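Local atomic coordinates of serine protease pet (Escherichia coli, PDB entry 4OM9), a protein that acts as a secreted serine protease and autotransporter enterotoxin of enteroaggregative E. coli, probably cleaving the host cytoskeletal protein alpha-fodrin. Residues Val111-Gly116 against Tyr398-Pro403; Leu369-Ala374 against Gly384-Gly389; Gln391-Asn396 against Glu411-Glu416; Asn470-Gly475 against Ile497-Ile502. One frame throughout, in Å; residues are numbered along the deposited sequence.

Contact 1. Residues Val111-Gly116 against Tyr398-Pro403; sequences VVETRG and YVAGGP
Glu113 of the protease domain meets the hydroxyl of Tyr398, and Arg115 reaches the turn that follows it. This contact seats the trypsin-like domain (clan PA) on the parallel beta-helix of the passenger. Tyr398 OH donates to Glu113 OE2 at 2.9 Å. It meets the lone pair of OE2 that faces away from the other carboxylate oxygen. The two side chains cross at about a right angle, with carboxylate and ring planes 53° apart. Tyr398 also presents its ring edge to Val112 CG1, 4.2 Å from CE1. The same methyl lies 4.2 Å from Ala400 CB. At Gly401 the backbones come close, with its CA 3.3 Å from Glu113 O. A CB there would clash with that oxygen.

Further along, the tip of Arg115 meets Pro403, whose CD lies over one face of the guanidinium. Arg115 is bent at chi2 and chi3; chi3 (66°) turns NE back from an extended course.

A second shell fixes the acid. Tyr90 OH bonds to Glu113 OE1 and Thr88 OG1 to OE2, and Ser87 N bonds to Tyr398 OH. Several bonds thus hold the carboxylate, which would be consistent with a charged group. Thr114 OG1 forms an ST turn with Gly116 N just beside Arg115. Arg115 NH1 donates to Gly401 O at 2.8 Å, from 50° above the carbonyl plane.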
loop_
_atom_site.group_PDB
_atom_site.type_symbol
_atom_site.label_atom_id
_atom_site.label_comp_id
_atom_site.label_asym_id
_atom_site.label_seq_id
_atom_site.Cartn_x
_atom_site.Cartn_y
_atom_site.Cartn_z
ATOM N N VAL A 111 -18.362 23.088 12.679
ATOM C CA VAL A 111 -17.063 22.582 12.260
ATOM C C VAL A 111 -17.181 21.340 11.379
ATOM O O VAL A 111 -17.744 20.315 11.769
ATOM C CB VAL A 111 -16.175 22.270 13.458
ATOM C CG1 VAL A 111 -14.843 21.624 12.991
ATOM C CG2 VAL A 111 -15.913 23.546 14.217
ATOM N N VAL A 112 -16.616 21.433 10.191
ATOM C CA VAL A 112 -16.737 20.361 9.226
ATOM C C VAL A 112 -15.600 19.326 9.382
ATOM O O VAL A 112 -15.802 18.147 9.110
ATOM C CB VAL A 112 -16.781 20.960 7.796
ATOM C CG1 VAL A 112 -16.357 19.976 6.750
ATOM C CG2 VAL A 112 -18.175 21.456 7.494
ATOM N N GLU A 113 -14.435 19.757 9.862
ATOM C CA GLU A 113 -13.214 18.907 9.825
ATOM C C GLU A 113 -13.126 17.791 10.860
ATOM O O GLU A 113 -12.486 16.778 10.607
ATOM C CB GLU A 113 -11.951 19.771 9.961
ATOM C CG GLU A 113 -11.693 20.708 8.772
ATOM C CD GLU A 113 -12.756 21.813 8.606
ATOM O OE1 GLU A 113 -13.600 22.008 9.516
ATOM O OE2 GLU A 113 -12.736 22.477 7.546
ATOM N N THR A 114 -13.721 17.978 12.035
ATOM C CA THR A 114 -13.614 16.977 13.093
ATOM C C THR A 114 -14.937 16.814 13.800
ATOM O O THR A 114 -15.745 17.745 13.830
ATOM C CB THR A 114 -12.513 17.334 14.120
ATOM O OG1 THR A 114 -12.671 16.531 15.297
ATOM C CG2 THR A 114 -12.568 18.799 14.509
ATOM N N ARG A 115 -15.185 15.631 14.355
ATOM C CA ARG A 115 -16.424 15.427 15.098
ATOM C C ARG A 115 -16.258 15.867 16.553
ATOM O O ARG A 115 -17.223 15.848 17.327
ATOM C CB ARG A 115 -16.893 13.975 15.019
ATOM C CG ARG A 115 -17.722 13.664 13.766
ATOM C CD ARG A 115 -16.850 13.601 12.539
ATOM N NE ARG A 115 -15.935 12.463 12.625
ATOM C CZ ARG A 115 -14.737 12.391 12.039
ATOM N NH1 ARG A 115 -14.259 13.399 11.314
ATOM N NH2 ARG A 115 -14.003 11.301 12.200
ATOM N N GLY A 116 -15.045 16.287 16.903
ATOM C CA GLY A 116 -14.774 16.880 18.204
ATOM C C GLY A 116 -14.305 15.879 19.247
ATOM O O GLY A 116 -14.392 14.673 19.039
ATOM N N TYR A 398 -15.726 20.421 -0.962
ATOM C CA TYR A 398 -14.616 20.150 -0.045
ATOM C C TYR A 398 -15.037 19.054 0.911
ATOM O O TYR A 398 -16.038 19.178 1.613
ATOM C CB TYR A 398 -14.217 21.428 0.677
ATOM C CG TYR A 398 -13.345 21.379 1.933
ATOM C CD1 TYR A 398 -13.925 21.272 3.193
ATOM C CD2 TYR A 398 -11.955 21.583 1.862
ATOM C CE1 TYR A 398 -13.153 21.311 4.344
ATOM C CE2 TYR A 398 -11.160 21.603 3.013
ATOM C CZ TYR A 398 -11.777 21.472 4.255
ATOM O OH TYR A 398 -11.059 21.516 5.421
ATOM N N VAL A 399 -14.298 17.948 0.873
ATOM C CA VAL A 399 -14.599 16.775 1.675
ATOM C C VAL A 399 -13.529 16.632 2.746
ATOM O O VAL A 399 -12.338 16.504 2.428
ATOM C CB VAL A 399 -14.661 15.524 0.810
ATOM C CG1 VAL A 399 -15.186 14.328 1.598
ATOM C CG2 VAL A 399 -15.531 15.805 -0.417
ATOM N N ALA A 400 -13.942 16.674 4.006
ATOM C CA ALA A 400 -12.985 16.630 5.109
ATOM C C ALA A 400 -13.343 15.627 6.207
ATOM O O ALA A 400 -14.518 15.328 6.449
ATOM C CB ALA A 400 -12.834 18.023 5.719
ATOM N N GLY A 401 -12.308 15.080 6.847
ATOM C CA GLY A 401 -12.462 14.528 8.181
ATOM C C GLY A 401 -12.651 13.037 8.268
ATOM O O GLY A 401 -12.542 12.454 9.352
ATOM N N GLY A 402 -12.982 12.416 7.144
ATOM C CA GLY A 402 -13.031 10.960 7.093
ATOM C C GLY A 402 -14.337 10.284 6.709
ATOM O O GLY A 402 -14.374 9.489 5.777
ATOM N N PRO A 403 -15.423 10.564 7.449
ATOM C CA PRO A 403 -16.569 9.672 7.298
ATOM C C PRO A 403 -17.676 10.193 6.383
ATOM O O PRO A 403 -18.731 9.576 6.359
ATOM C CB PRO A 403 -17.081 9.555 8.730
ATOM C CG PRO A 403 -16.813 10.928 9.297
ATOM C CD PRO A 403 -15.622 11.513 8.553
#

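Contact 2. Residues Leu369-Ala374 against Gly384-Gly389; sequences LNVIQA and GTVILG
Val371 and Val386 bring methyl groups together on one face of two parallel strands, CG2 to CG1 at 4.0 Å. Val371 CG2 sits beside its own backbone N (CG1 is anti to it, chi1 -164°). There it also lies 3.5 Å from Ile387 O. Leu369 adds its CB to the same face, 4.3 Å from Val386 CG2. On the other face Asn370 and Ile387 are paired. Their side chains cross obliquely, and Asn370 OD1 rests 3.7 Å from Ile387 CB. The other end of this amide, ND2, bonds to Asp350 OD1 on the adjacent strand 348-352 of the coil before.

The backbone ladder sets this register. Leu369 N, Ile387 N, Val371 N and Gly389 N donate in turn to Thr385 O, Leu369 O, Ile387 O and Val371 O. The last bond is 2.8 Å long but bent, at 136°. Beyond it, a water donates to Gly389 O and weakly to Ile372 O.

These are successive rungs of the right-handed parallel beta-helix. Strand 348-352 flanks 368-371, and strand 404-408 flanks 385-388. Val386 packs inward against Leu379 and Thr381 of strand 379-381.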
loop_
_atom_site.group_PDB
_atom_site.type_symbol
_atom_site.label_atom_id
_atom_site.label_comp_id
_atom_site.label_asym_id
_atom_site.label_seq_id
_atom_site.Cartn_x
_atom_site.Cartn_y
_atom_site.Cartn_z
ATOM N N LEU A 369 -28.073 14.716 3.045
ATOM C CA LEU A 369 -28.551 15.879 2.319
ATOM C C LEU A 369 -28.728 15.487 0.841
ATOM O O LEU A 369 -27.763 15.142 0.164
ATOM C CB LEU A 369 -27.578 17.051 2.457
ATOM C CG LEU A 369 -28.132 18.388 1.959
ATOM C CD1 LEU A 369 -29.351 18.783 2.759
ATOM C CD2 LEU A 369 -27.106 19.494 2.021
ATOM N N ASN A 370 -29.968 15.506 0.366
ATOM C CA ASN A 370 -30.281 15.137 -1.010
ATOM C C ASN A 370 -30.527 16.380 -1.848
ATOM O O ASN A 370 -31.597 16.962 -1.795
ATOM C CB ASN A 370 -31.500 14.222 -1.066
ATOM C CG ASN A 370 -31.804 13.747 -2.479
ATOM O OD1 ASN A 370 -30.926 13.751 -3.353
ATOM N ND2 ASN A 370 -33.057 13.336 -2.712
ATOM N N VAL A 371 -29.522 16.787 -2.614
ATOM C CA VAL A 371 -29.561 18.075 -3.274
ATOM C C VAL A 371 -30.202 17.925 -4.643
ATOM O O VAL A 371 -29.586 17.404 -5.561
ATOM C CB VAL A 371 -28.166 18.684 -3.400
ATOM C CG1 VAL A 371 -28.268 20.155 -3.720
ATOM C CG2 VAL A 371 -27.368 18.481 -2.076
ATOM N N ILE A 372 -31.444 18.404 -4.747
ATOM C CA ILE A 372 -32.291 18.251 -5.939
ATOM C C ILE A 372 -32.006 19.285 -7.035
ATOM O O ILE A 372 -32.241 19.021 -8.217
ATOM C CB ILE A 372 -33.791 18.338 -5.563
ATOM C CG1 ILE A 372 -34.099 17.429 -4.368
ATOM C CG2 ILE A 372 -34.688 17.997 -6.762
ATOM C CD1 ILE A 372 -33.668 15.983 -4.573
ATOM N N GLN A 373 -31.499 20.453 -6.653
ATOM C CA GLN A 373 -31.205 21.500 -7.631
ATOM C C GLN A 373 -29.769 22.045 -7.521
ATOM O O GLN A 373 -29.138 21.945 -6.487
ATOM C CB GLN A 373 -32.215 22.652 -7.512
ATOM C CG GLN A 373 -32.374 23.324 -6.130
ATOM C CD GLN A 373 -33.367 24.528 -6.175
ATOM O OE1 GLN A 373 -32.984 25.638 -6.522
ATOM N NE2 GLN A 373 -34.631 24.280 -5.856
ATOM N N ALA A 374 -29.259 22.618 -8.607
ATOM C CA ALA A 374 -27.930 23.221 -8.576
ATOM C C ALA A 374 -27.929 24.364 -7.565
ATOM O O ALA A 374 -28.941 25.056 -7.390
ATOM C CB ALA A 374 -27.508 23.720 -9.967
ATOM N N GLY A 384 -21.752 11.858 7.032
ATOM C CA GLY A 384 -22.961 11.437 6.361
ATOM C C GLY A 384 -22.841 11.527 4.837
ATOM O O GLY A 384 -21.728 11.523 4.272
ATOM N N THR A 385 -23.995 11.624 4.174
ATOM C CA THR A 385 -24.058 11.563 2.723
ATOM C C THR A 385 -24.592 12.859 2.125
ATOM O O THR A 385 -25.551 13.424 2.620
ATOM C CB THR A 385 -24.963 10.414 2.259
ATOM O OG1 THR A 385 -24.586 9.209 2.932
ATOM C CG2 THR A 385 -24.867 10.218 0.733
ATOM N N VAL A 386 -23.947 13.334 1.074
ATOM C CA VAL A 386 -24.477 14.403 0.280
ATOM C C VAL A 386 -24.668 13.836 -1.128
ATOM O O VAL A 386 -23.725 13.325 -1.749
ATOM C CB VAL A 386 -23.565 15.631 0.284
ATOM C CG1 VAL A 386 -24.101 16.705 -0.688
ATOM C CG2 VAL A 386 -23.468 16.192 1.696
ATOM N N ILE A 387 -25.909 13.876 -1.602
ATOM C CA ILE A 387 -26.232 13.319 -2.891
ATOM C C ILE A 387 -26.391 14.438 -3.909
ATOM O O ILE A 387 -27.095 15.409 -3.675
ATOM C CB ILE A 387 -27.514 12.485 -2.838
ATOM C CG1 ILE A 387 -27.411 11.420 -1.738
ATOM C CG2 ILE A 387 -27.796 11.848 -4.223
ATOM C CD1 ILE A 387 -28.717 10.647 -1.500
ATOM N N LEU A 388 -25.701 14.315 -5.026
ATOM C CA LEU A 388 -25.782 15.320 -6.062
ATOM C C LEU A 388 -26.849 14.887 -7.020
ATOM O O LEU A 388 -26.656 13.916 -7.741
ATOM C CB LEU A 388 -24.443 15.472 -6.766
ATOM C CG LEU A 388 -23.273 15.595 -5.798
ATOM C CD1 LEU A 388 -21.946 15.760 -6.545
ATOM C CD2 LEU A 388 -23.512 16.771 -4.840
ATOM N N GLY A 389 -27.985 15.583 -7.011
ATOM C CA GLY A 389 -29.106 15.204 -7.849
ATOM C C GLY A 389 -29.278 16.090 -9.065
ATOM O O GLY A 389 -30.257 15.962 -9.794
HETATM O O HOH W 1 -32.696 15.775 -8.725
#

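Contact 3. Residues Gln391-Asn396 against Glu411-Glu416; sequences QKTFNN and ENALGE
Gln391 lays its side chain over Asn412, with CG 3.6 Å from Asn412 O. The chains cross at a slant and the two amide planes are 80° apart. Asn412 ND2 points at Gln391 OE1, and OE1 lies in the plane of the Asn412 amide. The modelled separation, 2.5 Å, is too short for an ordinary hydrogen bond, so its exact length is doubtful. Gln391 CG is anti to the backbone N (chi1 167°), and from there it touches Asn412 O.

Lys392 has more surface buried here than any other residue. Its chain bends at chi2, chi3 and chi4 and passes over the backbone of 414-415. CG lies 3.8 Å from Leu414 O, and CD is 4.1 Å from Gly415 CA. NZ ends 3.9 Å from Glu416 OE1, a long salt bridge. Gly415 CA lies 4.1 Å from Asn395 O.

Beneath these side chains the loops are joined by backbone. Lys392 N donates to Asn412 O at 2.9 Å, and Thr393 N to Ala413 O at 3.0 Å. Thr393 OG1 turns to Ala390 O. Waters continue the join: one links Phe394 N to Ala413 O, another Asn395 O to Glu416 N, and a third Asn396 OD1 to Glu416 O.

These are turns at the same corner of successive beta-helix coils. Thr393 and Ala413 pack on Leu388, while Leu414 packs on Phe440. The chemistry is mostly polar. Direct backbone bonds join 391-393 to 412-413, one water shares Ala413 O with them, and two waters continue toward Glu416, where the long Lys392–Glu416 pair probably adds only weak attraction.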
loop_
_atom_site.group_PDB
_atom_site.type_symbol
_atom_site.label_atom_id
_atom_site.label_comp_id
_atom_site.label_asym_id
_atom_site.label_seq_id
_atom_site.Cartn_x
_atom_site.Cartn_y
_atom_site.Cartn_z
ATOM N N GLN A 391 -27.211 18.561 -12.411
ATOM C CA GLN A 391 -26.016 18.946 -13.153
ATOM C C GLN A 391 -25.274 20.059 -12.403
ATOM O O GLN A 391 -25.880 21.048 -12.002
ATOM C CB GLN A 391 -26.361 19.394 -14.580
ATOM C CG GLN A 391 -25.209 20.111 -15.295
ATOM C CD GLN A 391 -25.111 19.803 -16.807
ATOM O OE1 GLN A 391 -24.140 19.185 -17.269
ATOM N NE2 GLN A 391 -26.097 20.254 -17.575
ATOM N N LYS A 392 -23.968 19.878 -12.207
ATOM C CA LYS A 392 -23.135 20.885 -11.567
ATOM C C LYS A 392 -23.745 21.302 -10.222
ATOM O O LYS A 392 -23.937 22.493 -9.953
ATOM C CB LYS A 392 -22.970 22.094 -12.481
ATOM C CG LYS A 392 -21.537 22.522 -12.676
ATOM C CD LYS A 392 -21.019 23.337 -11.511
ATOM C CE LYS A 392 -21.518 24.759 -11.617
ATOM N NZ LYS A 392 -20.644 25.610 -12.478
ATOM N N THR A 393 -24.064 20.306 -9.397
ATOM C CA THR A 393 -24.824 20.540 -8.183
ATOM C C THR A 393 -24.200 21.635 -7.304
ATOM O O THR A 393 -24.878 22.588 -6.926
ATOM C CB THR A 393 -24.977 19.242 -7.396
ATOM O OG1 THR A 393 -25.733 18.316 -8.195
ATOM C CG2 THR A 393 -25.695 19.505 -6.089
ATOM N N PHE A 394 -22.910 21.525 -7.027
ATOM C CA PHE A 394 -22.188 22.607 -6.375
ATOM C C PHE A 394 -21.141 23.121 -7.324
ATOM O O PHE A 394 -20.804 22.449 -8.283
ATOM C CB PHE A 394 -21.562 22.136 -5.060
ATOM C CG PHE A 394 -22.575 21.849 -3.994
ATOM C CD1 PHE A 394 -23.042 22.869 -3.175
ATOM C CD2 PHE A 394 -23.082 20.577 -3.826
ATOM C CE1 PHE A 394 -23.987 22.625 -2.183
ATOM C CE2 PHE A 394 -24.027 20.320 -2.849
ATOM C CZ PHE A 394 -24.485 21.352 -2.024
ATOM N N ASN A 395 -20.645 24.322 -7.089
ATOM C CA ASN A 395 -19.566 24.819 -7.913
ATOM C C ASN A 395 -18.248 24.069 -7.548
ATOM O O ASN A 395 -17.569 23.531 -8.425
ATOM C CB ASN A 395 -19.449 26.334 -7.759
ATOM C CG ASN A 395 -20.696 27.076 -8.303
ATOM O OD1 ASN A 395 -21.401 26.571 -9.183
ATOM N ND2 ASN A 395 -20.963 28.263 -7.773
ATOM N N ASN A 396 -17.947 24.006 -6.250
ATOM C CA ASN A 396 -16.808 23.276 -5.697
ATOM C C ASN A 396 -17.209 22.520 -4.445
ATOM O O ASN A 396 -17.961 23.051 -3.629
ATOM C CB ASN A 396 -15.662 24.223 -5.346
ATOM C CG ASN A 396 -15.112 24.930 -6.553
ATOM O OD1 ASN A 396 -14.378 24.340 -7.338
ATOM N ND2 ASN A 396 -15.470 26.203 -6.716
ATOM N N GLU A 411 -26.688 13.311 -14.364
ATOM C CA GLU A 411 -25.619 13.420 -15.356
ATOM C C GLU A 411 -24.818 14.687 -15.110
ATOM O O GLU A 411 -25.391 15.721 -14.789
ATOM C CB GLU A 411 -26.176 13.426 -16.783
ATOM C CG GLU A 411 -27.215 12.347 -17.078
ATOM C CD GLU A 411 -26.601 11.028 -17.538
ATOM O OE1 GLU A 411 -26.347 10.866 -18.766
ATOM O OE2 GLU A 411 -26.389 10.151 -16.668
ATOM N N ASN A 412 -23.497 14.591 -15.232
ATOM C CA ASN A 412 -22.615 15.745 -15.107
ATOM C C ASN A 412 -22.839 16.519 -13.798
ATOM O O ASN A 412 -22.879 17.750 -13.780
ATOM C CB ASN A 412 -22.808 16.671 -16.305
ATOM C CG ASN A 412 -21.542 17.429 -16.668
ATOM O OD1 ASN A 412 -20.437 16.885 -16.606
ATOM N ND2 ASN A 412 -21.698 18.689 -17.049
ATOM N N ALA A 413 -23.002 15.777 -12.712
ATOM C CA ALA A 413 -23.269 16.363 -11.395
ATOM C C ALA A 413 -22.068 17.055 -10.762
ATOM O O ALA A 413 -22.255 17.911 -9.928
ATOM C CB ALA A 413 -23.787 15.301 -10.449
ATOM N N LEU A 414 -20.846 16.682 -11.136
ATOM C CA LEU A 414 -19.661 17.313 -10.558
ATOM C C LEU A 414 -19.371 18.616 -11.277
ATOM O O LEU A 414 -20.138 19.022 -12.155
ATOM C CB LEU A 414 -18.445 16.370 -10.598
ATOM C CG LEU A 414 -18.333 15.426 -9.395
ATOM C CD1 LEU A 414 -17.172 14.390 -9.541
ATOM C CD2 LEU A 414 -18.227 16.174 -8.035
ATOM N N GLY A 415 -18.283 19.277 -10.889
ATOM C CA GLY A 415 -17.982 20.624 -11.336
ATOM C C GLY A 415 -17.002 20.735 -12.486
ATOM O O GLY A 415 -16.668 19.748 -13.135
ATOM N N GLU A 416 -16.524 21.953 -12.729
ATOM C CA GLU A 416 -15.632 22.228 -13.855
ATOM C C GLU A 416 -14.169 22.211 -13.430
ATOM O O GLU A 416 -13.869 22.202 -12.239
ATOM C CB GLU A 416 -15.965 23.589 -14.480
ATOM C CG GLU A 416 -17.445 23.750 -14.853
ATOM C CD GLU A 416 -17.782 25.132 -15.400
ATOM O OE1 GLU A 416 -18.898 25.292 -15.943
ATOM O OE2 GLU A 416 -16.937 26.052 -15.283
HETATM O O HOH W 2 -21.132 19.143 -7.692
HETATM O O HOH W 3 -17.541 24.116 -11.273
HETATM O O HOH W 4 -13.953 24.662 -10.380
#

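Contact 4. Residues Asn470-Gly475 against Ile497-Ile502; sequences NYIYHG and ILDGDI
Ile497 packs on Ile472 across two parallel strands of the beta-helix, on consecutive coils. Ile497 has the largest surface buried by the contact. Its CD1 and CB each lie 3.9 Å from Ile472 CG1, and the two side chains cross at a slant. Ile497 CG1 is anti to the carbonyl carbon (chi1 -57°), and CG2 is left to touch Ile472 CG2. Tyr620 of strand 618-622 lies against both isoleucines.

Tyr473 points to the other face. Its CB meets Leu498 CD1 at 3.8 Å, and that methyl lies near the plane of the ring, at its edge. One ring face carries Gly475 N over its centre, 3.4 Å above the plane. Tyr473 OH bonds to Asn476 O, which fixes the far end of the ring.

Three backbone bonds zip the strands: Ile497 N to Tyr471 O, Tyr473 N to Ile497 O, and Asp499 N to Tyr473 O. Past the strands, a water takes over. It donates to Tyr473 O and Gly475 O and accepts from Gly500 N. Gly500 CA itself lies 3.5 Å from Gly475 O.

Asp499 is the third main contributor. Its carboxylate lies against Ile472 CG2, 3.7 Å from OD2, and is buried with polar partners at both oxygens. Gln517 NE2 bonds to OD1 and His519 ND1 to OD2. His474 lies alongside, pointing the same way, with its NE2 bonded to Asp622. With acids near both of its nitrogens, His474 may tend toward the charged form. His474 ND1 donates to Asp499 OD2 at 3.1 Å, a weak bond bent to 121°.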
loop_
_atom_site.group_PDB
_atom_site.type_symbol
_atom_site.label_atom_id
_atom_site.label_comp_id
_atom_site.label_asym_id
_atom_site.label_seq_id
_atom_site.Cartn_x
_atom_site.Cartn_y
_atom_site.Cartn_z
ATOM N N ASN A 470 3.136 14.392 -14.796
ATOM C CA ASN A 470 3.303 13.600 -13.595
ATOM C C ASN A 470 2.295 14.003 -12.540
ATOM O O ASN A 470 2.202 15.177 -12.164
ATOM C CB ASN A 470 4.711 13.761 -13.033
ATOM C CG ASN A 470 5.741 12.915 -13.757
ATOM O OD1 ASN A 470 5.435 12.197 -14.718
ATOM N ND2 ASN A 470 6.977 13.012 -13.304
ATOM N N TYR A 471 1.538 13.021 -12.079
ATOM C CA TYR A 471 0.514 13.257 -11.085
ATOM C C TYR A 471 0.362 12.012 -10.213
ATOM O O TYR A 471 0.389 10.872 -10.714
ATOM C CB TYR A 471 -0.827 13.634 -11.739
ATOM C CG TYR A 471 -1.989 13.313 -10.831
ATOM C CD1 TYR A 471 -2.306 14.125 -9.742
ATOM C CD2 TYR A 471 -2.747 12.176 -11.037
ATOM C CE1 TYR A 471 -3.362 13.804 -8.889
ATOM C CE2 TYR A 471 -3.790 11.859 -10.208
ATOM C CZ TYR A 471 -4.098 12.669 -9.136
ATOM O OH TYR A 471 -5.143 12.304 -8.324
ATOM N N ILE A 472 0.234 12.220 -8.905
ATOM C CA ILE A 472 0.026 11.093 -8.007
ATOM C C ILE A 472 -1.360 11.143 -7.365
ATOM O O ILE A 472 -1.710 12.120 -6.730
ATOM C CB ILE A 472 1.091 11.037 -6.899
ATOM C CG1 ILE A 472 2.486 11.199 -7.502
ATOM C CG2 ILE A 472 0.977 9.721 -6.137
ATOM C CD1 ILE A 472 3.631 11.033 -6.496
ATOM N N TYR A 473 -2.137 10.078 -7.554
ATOM C CA TYR A 473 -3.386 9.907 -6.834
ATOM C C TYR A 473 -3.043 9.209 -5.533
ATOM O O TYR A 473 -2.541 8.071 -5.547
ATOM C CB TYR A 473 -4.405 9.105 -7.652
ATOM C CG TYR A 473 -5.698 8.811 -6.917
ATOM C CD1 TYR A 473 -6.435 9.843 -6.306
ATOM C CD2 TYR A 473 -6.204 7.512 -6.851
ATOM C CE1 TYR A 473 -7.618 9.575 -5.638
ATOM C CE2 TYR A 473 -7.383 7.232 -6.184
ATOM C CZ TYR A 473 -8.094 8.267 -5.583
ATOM O OH TYR A 473 -9.268 7.985 -4.910
ATOM N N HIS A 474 -3.259 9.916 -4.419
ATOM C CA HIS A 474 -2.991 9.401 -3.087
ATOM C C HIS A 474 -4.168 8.584 -2.531
ATOM O O HIS A 474 -4.029 7.912 -1.514
ATOM C CB HIS A 474 -2.689 10.542 -2.115
ATOM C CG HIS A 474 -1.353 11.209 -2.307
ATOM N ND1 HIS A 474 -0.151 10.530 -2.246
ATOM C CD2 HIS A 474 -1.041 12.521 -2.459
ATOM C CE1 HIS A 474 0.846 11.391 -2.403
ATOM N NE2 HIS A 474 0.333 12.600 -2.531
ATOM N N GLY A 475 -5.336 8.666 -3.169
ATOM C CA GLY A 475 -6.537 8.026 -2.643
ATOM C C GLY A 475 -6.748 6.595 -3.124
ATOM O O GLY A 475 -5.871 6.007 -3.773
ATOM N N ILE A 497 0.439 7.983 -11.388
ATOM C CA ILE A 497 1.034 7.236 -10.287
ATOM C C ILE A 497 0.011 6.971 -9.181
ATOM O O ILE A 497 -0.550 7.898 -8.621
ATOM C CB ILE A 497 2.235 8.002 -9.713
ATOM C CG1 ILE A 497 3.250 8.266 -10.827
ATOM C CG2 ILE A 497 2.866 7.230 -8.558
ATOM C CD1 ILE A 497 3.989 9.589 -10.695
ATOM N N LEU A 498 -0.257 5.706 -8.893
ATOM C CA LEU A 498 -1.219 5.360 -7.854
ATOM C C LEU A 498 -0.465 4.953 -6.594
ATOM O O LEU A 498 0.344 3.996 -6.636
ATOM C CB LEU A 498 -2.147 4.239 -8.312
ATOM C CG LEU A 498 -3.328 4.525 -9.268
ATOM C CD1 LEU A 498 -3.479 6.018 -9.685
ATOM C CD2 LEU A 498 -3.288 3.616 -10.483
ATOM N N ASP A 499 -0.729 5.697 -5.513
ATOM C CA ASP A 499 -0.086 5.617 -4.183
ATOM C C ASP A 499 -0.936 4.925 -3.141
ATOM O O ASP A 499 -0.497 4.724 -1.992
ATOM C CB ASP A 499 0.183 7.029 -3.625
ATOM C CG ASP A 499 1.623 7.283 -3.386
ATOM O OD1 ASP A 499 2.409 6.402 -3.758
ATOM O OD2 ASP A 499 1.978 8.353 -2.859
ATOM N N GLY A 500 -2.196 4.689 -3.499
ATOM C CA GLY A 500 -3.158 4.120 -2.575
ATOM C C GLY A 500 -3.586 2.737 -3.019
ATOM O O GLY A 500 -3.002 2.164 -3.935
ATOM N N ASP A 501 -4.611 2.205 -2.367
ATOM C CA ASP A 501 -5.130 0.891 -2.715
ATOM C C ASP A 501 -6.113 0.982 -3.875
ATOM O O ASP A 501 -7.015 1.842 -3.887
ATOM C CB ASP A 501 -5.799 0.242 -1.501
ATOM C CG ASP A 501 -4.825 -0.031 -0.401
ATOM O OD1 ASP A 501 -3.810 -0.713 -0.675
ATOM O OD2 ASP A 501 -5.052 0.448 0.731
ATOM N N ILE A 502 -5.935 0.086 -4.836
ATOM C CA ILE A 502 -6.752 0.041 -6.030
ATOM C C ILE A 502 -7.407 -1.319 -6.201
ATOM O O ILE A 502 -6.722 -2.326 -6.434
ATOM C CB ILE A 502 -5.936 0.333 -7.291
ATOM C CG1 ILE A 502 -5.276 1.705 -7.190
ATOM C CG2 ILE A 502 -6.854 0.303 -8.508
ATOM C CD1 ILE A 502 -6.296 2.872 -7.359
HETATM O O HOH W 5 -4.004 5.615 -5.814
HETATM O O HOH W 6 -1.450 7.265 -0.343
#

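Contacts 2, 3 and 4 join neighbouring coils of the beta-helix, while contact 1 joins the helix to the protease domain. Contact 4 is the buried one, near the centre of the chain. The others are partly buried. Contacts 2 and 4 use parallel-strand ladders with apolar side chains, and contact 4 adds a buried acid–imidazole pair. Contact 3 joins turns through two backbone bonds, side-chain amides, a long ion pair and water. Contact 1 has no ladder; it relies on a side-chain pair, Glu113 with Tyr398, and on Arg115 gripping a turn. Contacts 2 and 3 touch: Val371 CG1 lies 3.6 Å from Thr393 CG2. Segments 391-396 and 398-403 nearly adjoin, leading contact 3 into contact 1.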